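Sulfate transporter sulfate transporter family protein (Wolinella succinogenes, PDB 3OIR) probably carries sulfate or related anions across the membrane as a SulP-family transporter, of which this chain is the soluble C-terminal STAS domain. Local coordinates at residues F55-R60 with L87-V92. Residues are numbered along the deposited sequence; the frame is centred on the assembly and turned at random.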
# COMPACT_ATOMS: atom_id res chain seq x y z
N PHE A 55 5.33 -4.98 0.88
CA PHE A 55 3.89 -4.99 1.02
C PHE A 55 3.35 -3.89 0.12
O PHE A 55 3.74 -2.71 0.27
CB PHE A 55 3.51 -4.72 2.50
CG PHE A 55 2.06 -4.98 2.80
CD1 PHE A 55 1.68 -6.16 3.45
CD2 PHE A 55 1.07 -4.08 2.40
CE1 PHE A 55 0.34 -6.45 3.72
CE2 PHE A 55 -0.30 -4.35 2.67
CZ PHE A 55 -0.66 -5.54 3.34
N ILE A 56 2.52 -4.26 -0.86
CA ILE A 56 1.92 -3.30 -1.77
C ILE A 56 0.45 -3.13 -1.40
O ILE A 56 -0.33 -4.10 -1.40
CB ILE A 56 1.99 -3.75 -3.26
CG1 ILE A 56 3.44 -4.10 -3.69
CG2 ILE A 56 1.38 -2.62 -4.17
CD1 ILE A 56 3.59 -4.56 -5.18
N LEU A 57 0.10 -1.89 -1.06
CA LEU A 57 -1.26 -1.52 -0.79
C LEU A 57 -1.84 -0.92 -2.09
O LEU A 57 -1.40 0.16 -2.54
CB LEU A 57 -1.24 -0.47 0.34
CG LEU A 57 -2.48 -0.18 1.17
CD1 LEU A 57 -3.06 -1.44 1.84
CD2 LEU A 57 -2.14 0.92 2.23
N ARG A 58 -2.80 -1.62 -2.67
CA ARG A 58 -3.41 -1.22 -3.92
C ARG A 58 -4.52 -0.26 -3.63
O ARG A 58 -5.49 -0.61 -2.92
CB ARG A 58 -3.97 -2.42 -4.70
CG ARG A 58 -2.83 -3.34 -5.20
CD ARG A 58 -3.32 -4.27 -6.28
NE ARG A 58 -3.67 -3.52 -7.49
CZ ARG A 58 -4.06 -4.07 -8.64
NH1 ARG A 58 -4.17 -5.40 -8.78
NH2 ARG A 58 -4.34 -3.27 -9.67
N MSE A 59 -4.39 0.93 -4.18
CA MSE A 59 -5.31 2.02 -3.82
C MSE A 59 -5.95 2.60 -5.05
O MSE A 59 -6.34 3.77 -5.05
CB MSE A 59 -4.57 3.12 -3.03
CG MSE A 59 -3.65 2.61 -1.92
SE MSE A 59 -2.93 4.07 -0.83
CE MSE A 59 -4.51 4.47 0.30
N ARG A 60 -6.05 1.80 -6.12
CA ARG A 60 -6.80 2.24 -7.31
C ARG A 60 -8.29 2.54 -7.11
O ARG A 60 -8.86 3.33 -7.86
CB ARG A 60 -6.65 1.27 -8.48
CG ARG A 60 -7.26 -0.11 -8.18
CD ARG A 60 -7.13 -1.01 -9.41
NE ARG A 60 -7.60 -2.36 -9.09
CZ ARG A 60 -7.89 -3.28 -10.00
NH1 ARG A 60 -7.78 -2.98 -11.29
NH2 ARG A 60 -8.29 -4.49 -9.62
N LEU A 87 6.86 -0.79 2.56
CA LEU A 87 5.52 -0.48 2.08
C LEU A 87 5.59 0.33 0.79
O LEU A 87 6.31 1.33 0.73
CB LEU A 87 4.75 0.33 3.15
CG LEU A 87 3.36 0.89 2.79
CD1 LEU A 87 2.38 -0.25 2.47
CD2 LEU A 87 2.84 1.74 3.98
N LEU A 88 4.84 -0.12 -0.22
CA LEU A 88 4.62 0.61 -1.45
C LEU A 88 3.12 0.91 -1.59
O LEU A 88 2.29 0.11 -1.18
CB LEU A 88 5.08 -0.20 -2.67
CG LEU A 88 6.52 -0.78 -2.65
CD1 LEU A 88 6.76 -1.61 -3.90
CD2 LEU A 88 7.56 0.33 -2.50
N LEU A 89 2.78 2.07 -2.15
CA LEU A 89 1.38 2.35 -2.51
C LEU A 89 1.27 2.27 -4.01
O LEU A 89 2.12 2.80 -4.71
CB LEU A 89 0.96 3.75 -2.07
CG LEU A 89 1.31 4.14 -0.64
CD1 LEU A 89 0.73 5.50 -0.39
CD2 LEU A 89 0.79 3.10 0.36
N SER A 90 0.24 1.61 -4.51
CA SER A 90 0.03 1.57 -5.96
C SER A 90 -1.36 2.07 -6.31
O SER A 90 -2.26 2.04 -5.47
CB SER A 90 0.22 0.16 -6.48
OG SER A 90 -0.80 -0.69 -6.03
N GLY A 91 -1.53 2.52 -7.56
CA GLY A 91 -2.83 3.02 -8.04
C GLY A 91 -3.24 4.33 -7.38
O GLY A 91 -4.42 4.62 -7.27
N VAL A 92 -2.27 5.11 -6.93
CA VAL A 92 -2.58 6.39 -6.26
C VAL A 92 -2.94 7.47 -7.28
O VAL A 92 -2.10 7.90 -8.12
CB VAL A 92 -1.40 6.86 -5.38
CG1 VAL A 92 -1.73 8.20 -4.69
CG2 VAL A 92 -1.03 5.80 -4.37
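Met59 N donates to Ser90 O at 2.7 Å, the last rung of a ladder that shows how parallel strands pair. Before it, Leu88 N binds Phe55 O, Leu57 N binds Leu88 O and Ser90 N binds Leu57 O, all nearly straight at about 170°; at Met59 the angle falls to 152° as the strand gives way to a loop.

In the conformer described, one of two, selenomethionine Met59 folds back, against the strand direction, along the side of the sheet carrying Leu57 and Leu89. Met59 CB lies 3.5 Å from Ser90 O, and Met59 CG passes the same oxygen more loosely. With CG anti to the carbonyl carbon (chi1 -45°), Met59 SE rests against the side of Leu89, 4.0 Å from both CD1 and CD2, and also approaches Val92 CG2; the bend at chi3 then turns CE away from Leu89. The Leu57 and Leu89 side chains lie side by side, with Leu57 CD2 4.1 Å from Leu89 CD2, while Leu87 CD1 meets the Phe55 ring obliquely.

On the face carrying Ile56 and Arg58, Ser90 OG, in one of two conformers, is wedged against carbon, 3.5 Å from Ile56 CG2 and 3.4 Å from Arg58 CG.

The strands belong to a beta-alpha-beta unit: helix 67-83 covers Leu57 and Leu87, helix 118-130 packs on Ile56, Leu88 and Ser90, and strand 24-28 flanks 54-58 across the STAS sheet.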